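Amidohydrolase (Xanthomonas campestris pv. campestris, PDB 4DZH) probably deaminates adenosine-type substrates such as 5'-methylthioadenosine, as a zinc-bound amidohydrolase built around a TIM barrel. Local coordinates at residues Ala69-His81 with Leu353-Gly365; Ala37-Leu49 with Gly371-Cys383. All blocks are in the same frame, centred on the assembly; numbering follows the deposited sequence.

Contact 1: Ala69-His81 with Leu353-Gly365; sequences AALMPGLVNAHTH and LRAATLGGARALG. With ZN (zinc ion), chain E.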
loop_
_atom_site.group_PDB
_atom_site.type_symbol
_atom_site.label_atom_id
_atom_site.label_comp_id
_atom_site.label_asym_id
_atom_site.label_seq_id
_atom_site.Cartn_x
_atom_site.Cartn_y
_atom_site.Cartn_z
ATOM N N ALA A 69 -7.346 -11.536 -17.426
ATOM C CA ALA A 69 -6.104 -10.997 -16.844
ATOM C C ALA A 69 -5.529 -9.917 -17.726
ATOM O O ALA A 69 -5.753 -9.935 -18.949
ATOM C CB ALA A 69 -5.052 -12.110 -16.671
ATOM N N ALA A 70 -4.741 -9.019 -17.117
ATOM C CA ALA A 70 -3.823 -8.140 -17.854
ATOM C C ALA A 70 -2.480 -8.839 -17.927
ATOM O O ALA A 70 -2.011 -9.415 -16.949
ATOM C CB ALA A 70 -3.653 -6.826 -17.131
ATOM N N LEU A 71 -1.846 -8.809 -19.098
ATOM C CA LEU A 71 -0.480 -9.300 -19.257
ATOM C C LEU A 71 0.432 -8.086 -19.441
ATOM O O LEU A 71 0.166 -7.228 -20.286
ATOM C CB LEU A 71 -0.399 -10.249 -20.476
ATOM C CG LEU A 71 0.950 -10.928 -20.762
ATOM C CD1 LEU A 71 1.444 -11.869 -19.691
ATOM C CD2 LEU A 71 0.832 -11.707 -22.087
ATOM N N MET A 72 1.456 -7.985 -18.602
ATOM C CA MET A 72 2.394 -6.855 -18.627
ATOM C C MET A 72 3.823 -7.400 -18.413
ATOM O O MET A 72 4.008 -8.572 -18.032
ATOM C CB MET A 72 2.033 -5.870 -17.510
ATOM C CG MET A 72 2.243 -6.433 -16.140
ATOM S SD MET A 72 1.674 -5.274 -14.886
ATOM C CE MET A 72 2.550 -5.970 -13.487
ATOM N N PRO A 73 4.856 -6.563 -18.665
ATOM C CA PRO A 73 6.235 -6.981 -18.347
ATOM C C PRO A 73 6.388 -7.155 -16.846
ATOM O O PRO A 73 5.671 -6.486 -16.086
ATOM C CB PRO A 73 7.080 -5.782 -18.790
ATOM C CG PRO A 73 6.213 -4.995 -19.780
ATOM C CD PRO A 73 4.809 -5.180 -19.191
ATOM N N GLY A 74 7.314 -8.040 -16.456
ATOM C CA GLY A 74 7.622 -8.158 -15.039
ATOM C C GLY A 74 8.039 -6.821 -14.464
ATOM O O GLY A 74 8.656 -5.973 -15.108
ATOM N N LEU A 75 7.667 -6.589 -13.226
ATOM C CA LEU A 75 8.141 -5.419 -12.519
ATOM C C LEU A 75 9.613 -5.547 -12.190
ATOM O O LEU A 75 10.147 -6.626 -11.882
ATOM C CB LEU A 75 7.337 -5.234 -11.248
ATOM C CG LEU A 75 5.822 -5.095 -11.486
ATOM C CD1 LEU A 75 5.068 -4.951 -10.168
ATOM C CD2 LEU A 75 5.427 -3.977 -12.516
ATOM N N VAL A 76 10.298 -4.413 -12.251
ATOM C CA VAL A 76 11.729 -4.348 -12.012
ATOM C C VAL A 76 11.962 -3.568 -10.735
ATOM O O VAL A 76 11.662 -2.346 -10.657
ATOM C CB VAL A 76 12.433 -3.686 -13.220
ATOM C CG1 VAL A 76 13.931 -3.494 -12.926
ATOM C CG2 VAL A 76 12.232 -4.523 -14.497
ATOM N N ASN A 77 12.374 -4.290 -9.686
ATOM C CA ASN A 77 12.599 -3.676 -8.399
ATOM C C ASN A 77 14.029 -3.171 -8.399
ATOM O O ASN A 77 14.967 -3.941 -8.244
ATOM C CB ASN A 77 12.378 -4.728 -7.280
ATOM C CG ASN A 77 12.458 -4.128 -5.867
ATOM O OD1 ASN A 77 13.119 -3.076 -5.621
ATOM N ND2 ASN A 77 11.838 -4.813 -4.894
ATOM N N ALA A 78 14.182 -1.868 -8.589
ATOM C CA ALA A 78 15.490 -1.312 -8.929
ATOM C C ALA A 78 16.356 -0.960 -7.725
ATOM O O ALA A 78 17.398 -0.274 -7.896
ATOM C CB ALA A 78 15.278 -0.066 -9.856
ATOM N N HIS A 79 15.988 -1.409 -6.513
ATOM C CA HIS A 79 16.872 -1.272 -5.352
ATOM C C HIS A 79 16.523 -2.236 -4.234
ATOM O O HIS A 79 15.549 -2.036 -3.525
ATOM C CB HIS A 79 16.833 0.145 -4.769
ATOM C CG HIS A 79 17.840 0.351 -3.672
ATOM N ND1 HIS A 79 19.198 0.248 -3.891
ATOM C CD2 HIS A 79 17.695 0.570 -2.341
ATOM C CE1 HIS A 79 19.845 0.470 -2.757
ATOM N NE2 HIS A 79 18.961 0.670 -1.794
ATOM N N THR A 80 17.330 -3.292 -4.087
ATOM C CA THR A 80 17.069 -4.271 -3.023
ATOM C C THR A 80 18.280 -4.560 -2.142
ATOM O O THR A 80 19.438 -4.427 -2.549
ATOM C CB THR A 80 16.568 -5.628 -3.594
ATOM O OG1 THR A 80 17.529 -6.124 -4.553
ATOM C CG2 THR A 80 15.213 -5.415 -4.302
ATOM N N HIS A 81 18.001 -5.000 -0.913
ATOM C CA HIS A 81 18.987 -5.619 -0.025
ATOM C C HIS A 81 18.303 -6.906 0.418
ATOM O O HIS A 81 17.819 -7.006 1.545
ATOM C CB HIS A 81 19.298 -4.735 1.201
ATOM C CG HIS A 81 19.715 -3.331 0.867
ATOM N ND1 HIS A 81 20.888 -3.047 0.192
ATOM C CD2 HIS A 81 19.128 -2.140 1.131
ATOM C CE1 HIS A 81 21.004 -1.737 0.046
ATOM N NE2 HIS A 81 19.933 -1.167 0.581
ATOM N N LEU A 353 3.678 3.118 -14.079
ATOM C CA LEU A 353 3.895 1.763 -14.552
ATOM C C LEU A 353 5.138 1.695 -15.466
ATOM O O LEU A 353 5.902 0.707 -15.422
ATOM C CB LEU A 353 2.635 1.195 -15.226
ATOM C CG LEU A 353 2.790 -0.310 -15.518
ATOM C CD1 LEU A 353 2.820 -1.159 -14.226
ATOM C CD2 LEU A 353 1.635 -0.787 -16.374
ATOM N N ARG A 354 5.348 2.756 -16.249
ATOM C CA ARG A 354 6.545 2.828 -17.095
ATOM C C ARG A 354 7.819 2.777 -16.246
ATOM O O ARG A 354 8.730 2.016 -16.550
ATOM C CB ARG A 354 6.508 4.105 -17.939
ATOM C CG ARG A 354 7.653 4.207 -18.993
ATOM C CD ARG A 354 7.351 5.339 -19.966
ATOM N NE ARG A 354 8.388 5.568 -21.008
ATOM C CZ ARG A 354 8.378 4.937 -22.183
ATOM N NH1 ARG A 354 7.442 4.016 -22.409
ATOM N NH2 ARG A 354 9.307 5.219 -23.145
ATOM N N ALA A 355 7.866 3.579 -15.182
ATOM C CA ALA A 355 8.992 3.594 -14.257
ATOM C C ALA A 355 9.241 2.207 -13.656
ATOM O O ALA A 355 10.394 1.747 -13.551
ATOM C CB ALA A 355 8.805 4.638 -13.193
ATOM N N ALA A 356 8.153 1.536 -13.253
ATOM C CA ALA A 356 8.243 0.214 -12.645
ATOM C C ALA A 356 8.734 -0.904 -13.571
ATOM O O ALA A 356 9.094 -2.008 -13.099
ATOM C CB ALA A 356 6.867 -0.180 -12.078
ATOM N N THR A 357 8.763 -0.653 -14.894
ATOM C CA THR A 357 9.136 -1.704 -15.830
ATOM C C THR A 357 10.303 -1.209 -16.671
ATOM O O THR A 357 11.451 -1.485 -16.337
ATOM C CB THR A 357 7.949 -2.109 -16.740
ATOM O OG1 THR A 357 7.336 -0.924 -17.307
ATOM C CG2 THR A 357 6.927 -2.910 -15.892
ATOM N N LEU A 358 9.987 -0.453 -17.719
ATOM C CA LEU A 358 10.994 0.067 -18.646
ATOM C C LEU A 358 11.969 1.027 -17.962
ATOM O O LEU A 358 13.173 1.004 -18.292
ATOM C CB LEU A 358 10.316 0.771 -19.816
ATOM C CG LEU A 358 11.287 1.146 -20.948
ATOM C CD1 LEU A 358 11.977 -0.089 -21.524
ATOM C CD2 LEU A 358 10.503 1.923 -21.968
ATOM N N GLY A 359 11.512 1.870 -17.016
ATOM C CA GLY A 359 12.435 2.755 -16.299
ATOM C C GLY A 359 13.478 1.955 -15.507
ATOM O O GLY A 359 14.695 2.222 -15.517
ATOM N N GLY A 360 13.016 0.935 -14.806
ATOM C CA GLY A 360 13.937 0.053 -14.117
ATOM C C GLY A 360 14.843 -0.702 -15.075
ATOM O O GLY A 360 16.026 -0.817 -14.810
ATOM N N ALA A 361 14.291 -1.203 -16.172
ATOM C CA ALA A 361 15.065 -1.917 -17.191
ATOM C C ALA A 361 16.236 -1.048 -17.629
ATOM O O ALA A 361 17.390 -1.489 -17.611
ATOM C CB ALA A 361 14.209 -2.255 -18.376
ATOM N N ARG A 362 15.926 0.203 -17.972
ATOM C CA ARG A 362 16.943 1.155 -18.429
ATOM C C ARG A 362 17.963 1.515 -17.352
ATOM O O ARG A 362 19.163 1.695 -17.653
ATOM C CB ARG A 362 16.279 2.419 -18.941
ATOM C CG ARG A 362 15.587 2.203 -20.272
ATOM C CD ARG A 362 14.804 3.434 -20.699
ATOM N NE ARG A 362 14.191 3.229 -22.012
ATOM C CZ ARG A 362 13.425 4.131 -22.628
ATOM N NH1 ARG A 362 13.193 5.311 -22.064
ATOM N NH2 ARG A 362 12.921 3.877 -23.828
ATOM N N ALA A 363 17.503 1.627 -16.102
ATOM C CA ALA A 363 18.421 1.953 -15.000
ATOM C C ALA A 363 19.463 0.857 -14.802
ATOM O O ALA A 363 20.595 1.124 -14.391
ATOM C CB ALA A 363 17.623 2.162 -13.706
ATOM N N LEU A 364 19.100 -0.389 -15.083
ATOM C CA LEU A 364 19.988 -1.514 -14.817
ATOM C C LEU A 364 20.791 -1.881 -16.061
ATOM O O LEU A 364 21.627 -2.772 -16.015
ATOM C CB LEU A 364 19.191 -2.747 -14.344
ATOM C CG LEU A 364 18.782 -2.820 -12.861
ATOM C CD1 LEU A 364 18.078 -1.547 -12.394
ATOM C CD2 LEU A 364 17.859 -4.027 -12.648
ATOM N N GLY A 365 20.561 -1.172 -17.169
ATOM C CA GLY A 365 21.234 -1.488 -18.423
ATOM C C GLY A 365 20.626 -2.651 -19.196
ATOM O O GLY A 365 21.264 -3.236 -20.109
HETATM ZN ZN ZN E . 19.441 0.715 0.220
HETATM O O HOH W 1 11.840 0.271 -11.628
HETATM O O HOH W 2 18.942 2.258 1.429
#
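Val76 lies on helix 353-363 with its two methyls split over different turns. CG1, anti to the backbone N, drops onto the bare backbone of Gly360, Val76 CG1 lying 3.6 Å from Gly360 C; Val76 CG2 goes the other way and sits 3.6 Å from Thr357 O. The same residue supplies the one direct hydrogen bond of the contact: Val76 N donates to Ala356 O at 2.8 Å, almost straight at 171°. Within the pi-type turn at 355-359 Gly360 N bonds weakly to Ala355 O, consistent with Ala356 O being available to the strand. A water bridges Val76 O and Ala355 O. Strand 75-80 crosses the helix at 66°, and the strand leads into the HxH pair of the amidohydrolase TIM barrel: His79 NE2 and His81 NE2 both bind the zinc, with a water, His228 and Asp316 completing the site. On the far side of Val76 from these ligands, Leu75 CD2 packs 3.8 Å from Thr357 CG2. Thr357 is held in its rotation by its own helix: with chi1 at 49°, Thr357 OG1 bonds back to Leu353 O at 2.9 Å, and CG2 is left to face the strand, near Gly74 O and the ring of Pro73. Toward the metal, Leu364 forks at its tip, CD2 meeting Val76 CG1 and CD1 reaching Ala78 CB at 4.1 Å. Gly365 then ends the helix in a Schellman motif.

Contact 2: Ala37-Leu49 with Gly371-Cys383; sequences AVAVSNGVIVAVL and GSIEVGKQADLVC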
loop_
_atom_site.group_PDB
_atom_site.type_symbol
_atom_site.label_atom_id
_atom_site.label_comp_id
_atom_site.label_asym_id
_atom_site.label_seq_id
_atom_site.Cartn_x
_atom_site.Cartn_y
_atom_site.Cartn_z
ATOM N N ALA A 37 -2.592 -11.547 -27.670
ATOM C CA ALA A 37 -1.772 -12.678 -27.264
ATOM C C ALA A 37 -0.301 -12.386 -27.512
ATOM O O ALA A 37 0.044 -11.493 -28.305
ATOM C CB ALA A 37 -2.191 -13.940 -28.034
ATOM N N VAL A 38 0.566 -13.135 -26.837
ATOM C CA VAL A 38 2.001 -12.945 -26.961
ATOM C C VAL A 38 2.604 -14.284 -27.229
ATOM O O VAL A 38 2.418 -15.225 -26.464
ATOM C CB VAL A 38 2.624 -12.340 -25.648
ATOM C CG1 VAL A 38 4.168 -12.296 -25.729
ATOM C CG2 VAL A 38 2.093 -10.970 -25.450
ATOM N N ALA A 39 3.300 -14.396 -28.351
ATOM C CA ALA A 39 3.951 -15.657 -28.667
ATOM C C ALA A 39 5.413 -15.595 -28.260
ATOM O O ALA A 39 6.066 -14.556 -28.383
ATOM C CB ALA A 39 3.822 -15.997 -30.171
ATOM N N VAL A 40 5.932 -16.734 -27.807
ATOM C CA VAL A 40 7.272 -16.806 -27.241
ATOM C C VAL A 40 7.945 -18.053 -27.763
ATOM O O VAL A 40 7.320 -19.122 -27.843
ATOM C CB VAL A 40 7.177 -16.887 -25.668
ATOM C CG1 VAL A 40 8.569 -16.922 -25.055
ATOM C CG2 VAL A 40 6.365 -15.712 -25.096
ATOM N N SER A 41 9.211 -17.924 -28.189
ATOM C CA SER A 41 10.013 -19.094 -28.586
ATOM C C SER A 41 11.412 -18.874 -28.047
ATOM O O SER A 41 11.948 -17.772 -28.154
ATOM C CB SER A 41 10.098 -19.259 -30.111
ATOM O OG SER A 41 8.827 -19.592 -30.640
ATOM N N ASN A 42 12.013 -19.921 -27.482
ATOM C CA ASN A 42 13.383 -19.815 -26.987
ATOM C C ASN A 42 13.531 -18.681 -26.007
ATOM O O ASN A 42 14.575 -18.018 -25.936
ATOM C CB ASN A 42 14.376 -19.729 -28.172
ATOM C CG ASN A 42 14.231 -20.897 -29.073
ATOM O OD1 ASN A 42 13.558 -20.826 -30.101
ATOM N ND2 ASN A 42 14.797 -22.027 -28.668
ATOM N N GLY A 43 12.480 -18.478 -25.179
ATOM C CA GLY A 43 12.552 -17.447 -24.164
ATOM C C GLY A 43 12.355 -16.045 -24.687
ATOM O O GLY A 43 12.447 -15.077 -23.950
ATOM N N VAL A 44 12.172 -15.914 -26.002
ATOM C CA VAL A 44 12.107 -14.580 -26.605
ATOM C C VAL A 44 10.702 -14.276 -27.121
ATOM O O VAL A 44 10.009 -15.198 -27.607
ATOM C CB VAL A 44 13.099 -14.495 -27.802
ATOM C CG1 VAL A 44 12.907 -13.254 -28.639
ATOM C CG2 VAL A 44 14.549 -14.520 -27.287
ATOM N N ILE A 45 10.262 -13.026 -26.992
ATOM C CA ILE A 45 8.968 -12.624 -27.532
ATOM C C ILE A 45 9.071 -12.575 -29.069
ATOM O O ILE A 45 9.888 -11.832 -29.582
ATOM C CB ILE A 45 8.539 -11.238 -27.007
ATOM C CG1 ILE A 45 8.492 -11.271 -25.462
ATOM C CG2 ILE A 45 7.247 -10.808 -27.686
ATOM C CD1 ILE A 45 8.153 -9.946 -24.759
ATOM N N VAL A 46 8.232 -13.330 -29.781
ATOM C CA VAL A 46 8.300 -13.363 -31.240
ATOM C C VAL A 46 7.081 -12.707 -31.915
ATOM O O VAL A 46 7.048 -12.545 -33.143
ATOM C CB VAL A 46 8.509 -14.809 -31.781
ATOM C CG1 VAL A 46 9.873 -15.338 -31.313
ATOM C CG2 VAL A 46 7.364 -15.762 -31.388
ATOM N N ALA A 47 6.091 -12.313 -31.118
ATOM C CA ALA A 47 4.891 -11.691 -31.669
ATOM C C ALA A 47 3.971 -11.171 -30.572
ATOM O O ALA A 47 3.864 -11.789 -29.502
ATOM C CB ALA A 47 4.121 -12.688 -32.520
ATOM N N VAL A 48 3.307 -10.046 -30.868
ATOM C CA VAL A 48 2.267 -9.448 -30.011
ATOM C C VAL A 48 1.121 -8.995 -30.932
ATOM O O VAL A 48 1.310 -8.108 -31.774
ATOM C CB VAL A 48 2.770 -8.180 -29.267
ATOM C CG1 VAL A 48 1.728 -7.703 -28.260
ATOM C CG2 VAL A 48 4.127 -8.407 -28.598
ATOM N N LEU A 49 -0.067 -9.570 -30.785
ATOM C CA LEU A 49 -1.071 -9.380 -31.818
ATOM C C LEU A 49 -2.436 -9.795 -31.312
ATOM O O LEU A 49 -2.534 -10.467 -30.284
ATOM C CB LEU A 49 -0.655 -10.197 -33.063
ATOM C CG LEU A 49 -0.816 -11.722 -33.086
ATOM C CD1 LEU A 49 -0.590 -12.203 -34.535
ATOM C CD2 LEU A 49 0.128 -12.453 -32.171
ATOM N N GLY A 371 11.371 -5.008 -20.062
ATOM C CA GLY A 371 10.715 -3.759 -19.684
ATOM C C GLY A 371 9.538 -3.365 -20.556
ATOM O O GLY A 371 8.799 -2.430 -20.215
ATOM N N SER A 372 9.401 -4.023 -21.718
ATOM C CA SER A 372 8.249 -3.789 -22.573
ATOM C C SER A 372 7.953 -5.057 -23.348
ATOM O O SER A 372 8.802 -5.952 -23.409
ATOM C CB SER A 372 8.526 -2.625 -23.528
ATOM O OG SER A 372 9.738 -2.864 -24.238
ATOM N N ILE A 373 6.725 -5.175 -23.854
ATOM C CA ILE A 373 6.329 -6.355 -24.618
ATOM C C ILE A 373 6.489 -6.003 -26.086
ATOM O O ILE A 373 5.562 -5.485 -26.737
ATOM C CB ILE A 373 4.879 -6.822 -24.301
ATOM C CG1 ILE A 373 4.709 -6.895 -22.758
ATOM C CG2 ILE A 373 4.591 -8.166 -24.986
ATOM C CD1 ILE A 373 3.361 -7.506 -22.307
ATOM N N GLU A 374 7.700 -6.239 -26.576
ATOM C CA GLU A 374 8.074 -5.917 -27.957
ATOM C C GLU A 374 8.815 -7.128 -28.500
ATOM O O GLU A 374 9.557 -7.789 -27.766
ATOM C CB GLU A 374 8.967 -4.695 -27.986
ATOM C CG GLU A 374 8.305 -3.409 -27.472
ATOM C CD GLU A 374 9.200 -2.199 -27.654
ATOM O OE1 GLU A 374 9.307 -1.706 -28.797
ATOM O OE2 GLU A 374 9.851 -1.740 -26.687
ATOM N N VAL A 375 8.597 -7.431 -29.776
ATOM C CA VAL A 375 9.294 -8.539 -30.434
ATOM C C VAL A 375 10.805 -8.395 -30.240
ATOM O O VAL A 375 11.389 -7.300 -30.405
ATOM C CB VAL A 375 8.918 -8.617 -31.948
ATOM C CG1 VAL A 375 9.851 -9.593 -32.686
ATOM C CG2 VAL A 375 7.472 -8.998 -32.142
ATOM N N GLY A 376 11.443 -9.498 -29.838
ATOM C CA GLY A 376 12.873 -9.534 -29.667
ATOM C C GLY A 376 13.356 -9.417 -28.250
ATOM O O GLY A 376 14.516 -9.717 -27.928
ATOM N N LYS A 377 12.471 -8.926 -27.382
ATOM C CA LYS A 377 12.828 -8.838 -25.982
ATOM C C LYS A 377 12.589 -10.169 -25.279
ATOM O O LYS A 377 11.846 -11.024 -25.755
ATOM C CB LYS A 377 12.053 -7.723 -25.284
ATOM C CG LYS A 377 12.453 -6.317 -25.686
ATOM C CD LYS A 377 12.232 -5.335 -24.539
ATOM C CE LYS A 377 12.767 -3.946 -24.875
ATOM N NZ LYS A 377 12.452 -2.929 -23.768
ATOM N N GLN A 378 13.215 -10.319 -24.115
ATOM C CA GLN A 378 13.028 -11.517 -23.292
ATOM C C GLN A 378 11.613 -11.590 -22.737
ATOM O O GLN A 378 11.004 -10.562 -22.415
ATOM C CB GLN A 378 13.999 -11.469 -22.110
ATOM C CG GLN A 378 15.485 -11.523 -22.506
ATOM C CD GLN A 378 15.886 -12.852 -23.104
ATOM O OE1 GLN A 378 15.879 -13.880 -22.431
ATOM N NE2 GLN A 378 16.272 -12.835 -24.372
ATOM N N ALA A 379 11.101 -12.808 -22.642
ATOM C CA ALA A 379 9.728 -13.035 -22.205
ATOM C C ALA A 379 9.644 -13.046 -20.674
ATOM O O ALA A 379 9.414 -14.086 -20.068
ATOM C CB ALA A 379 9.201 -14.321 -22.769
ATOM N N ASP A 380 9.897 -11.886 -20.083
ATOM C CA ASP A 380 9.654 -11.658 -18.644
ATOM C C ASP A 380 8.268 -10.990 -18.535
ATOM O O ASP A 380 8.113 -9.779 -18.821
ATOM C CB ASP A 380 10.692 -10.710 -18.064
ATOM C CG ASP A 380 12.131 -11.303 -18.002
ATOM O OD1 ASP A 380 12.458 -12.335 -18.628
ATOM O OD2 ASP A 380 12.945 -10.688 -17.256
ATOM N N LEU A 381 7.284 -11.779 -18.125
ATOM C CA LEU A 381 5.874 -11.406 -18.260
ATOM C C LEU A 381 5.102 -11.789 -17.015
ATOM O O LEU A 381 5.450 -12.788 -16.355
ATOM C CB LEU A 381 5.255 -12.141 -19.442
ATOM C CG LEU A 381 5.973 -11.894 -20.769
ATOM C CD1 LEU A 381 5.486 -12.846 -21.833
ATOM C CD2 LEU A 381 5.741 -10.465 -21.179
ATOM N N VAL A 382 4.053 -11.023 -16.768
ATOM C CA VAL A 382 3.180 -11.241 -15.606
ATOM C C VAL A 382 1.706 -11.121 -16.016
ATOM O O VAL A 382 1.318 -10.166 -16.713
ATOM C CB VAL A 382 3.524 -10.205 -14.510
ATOM C CG1 VAL A 382 2.504 -10.349 -13.335
ATOM C CG2 VAL A 382 4.928 -10.460 -13.998
ATOM N N CYS A 383 0.898 -12.067 -15.526
ATOM C CA CYS A 383 -0.570 -12.019 -15.649
ATOM C C CYS A 383 -1.115 -11.528 -14.314
ATOM O O CYS A 383 -0.803 -12.124 -13.283
ATOM C CB CYS A 383 -1.145 -13.407 -15.934
ATOM S SG CYS A 383 -1.020 -13.844 -17.693
#
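Ile45 keeps CG1 anti to its carbonyl carbon (chi1 -58°) and its chain extended beyond, a shape that drives CD1 deep into the loop 371-380. Ile373 has the matching first torsion (chi1 -49°), which puts Ile373 CG2 anti to its backbone N and in among three side chains: Val38 CG2 at 3.8 Å, Ile45 CD1 at 4.0 Å and, in one of its two conformers, Val48. CG1 of Ile45 lies against Lys377 O and Ala379, while its CD1 also reaches Leu381 CD2. From the partner strand of the hairpin, Val40 sets CG1 3.5 Å from Ala379 CB, and Val38 CG1 meets Leu381 CD1 tip to tip. Backbone bonds lock this apolar core in place. Ile45 N gives a nearly linear bond to Lys377 O (2.8 Å, 175°), and Gly376 N returns one to Ile45 O, lying in the carbonyl plane. Ala379 N, at the centre of an inverse gamma turn, bonds to Gly43 O at 2.9 Å, tilted out of that carbonyl's plane. At the outer margin Val375 lies along the strand backbone, Val375 CG1 beside Ile45 O and Val375 CG2 3.7 Å from Ala47 N, where a classic beta bulge places Val46 and Ala47 both opposite Ala39. The loop is braced from within: Lys377 NZ donates to Ser372 OG, which in turn donates to the anti lone pair of Glu374 OE2. The hairpin, closed by a type I' turn from Ser41 to Val44, pairs through strand 36-41 with strand 16-20; helix 51-57 packs on the face of Ala37, Ala47 and Leu49, while Leu71 and Pro73 of strand 69-80 adjoin Val38, Ile373 and Leu381.

Contact 1 is wholly buried near the middle of the chain and includes two of the zinc-binding histidines; contact 2, its centre about 20 Å from the centre of the chain, is only partly buried and stands away from the metal sites. They meet in one sheet, where strands 69-80 and 381-385 run antiparallel: Met72 O and Val382 N, like Gly74 N and Asp380 O, are probably hydrogen-bonded. Along the chain, helix 349-363 leads into the loop 371-380. Contact 1 sets a strand on a helix, with a single backbone bond and small or absent side chains allowing close approach. Contact 2 fastens a loop to a hairpin edge by three backbone bonds, over branched aliphatic residues.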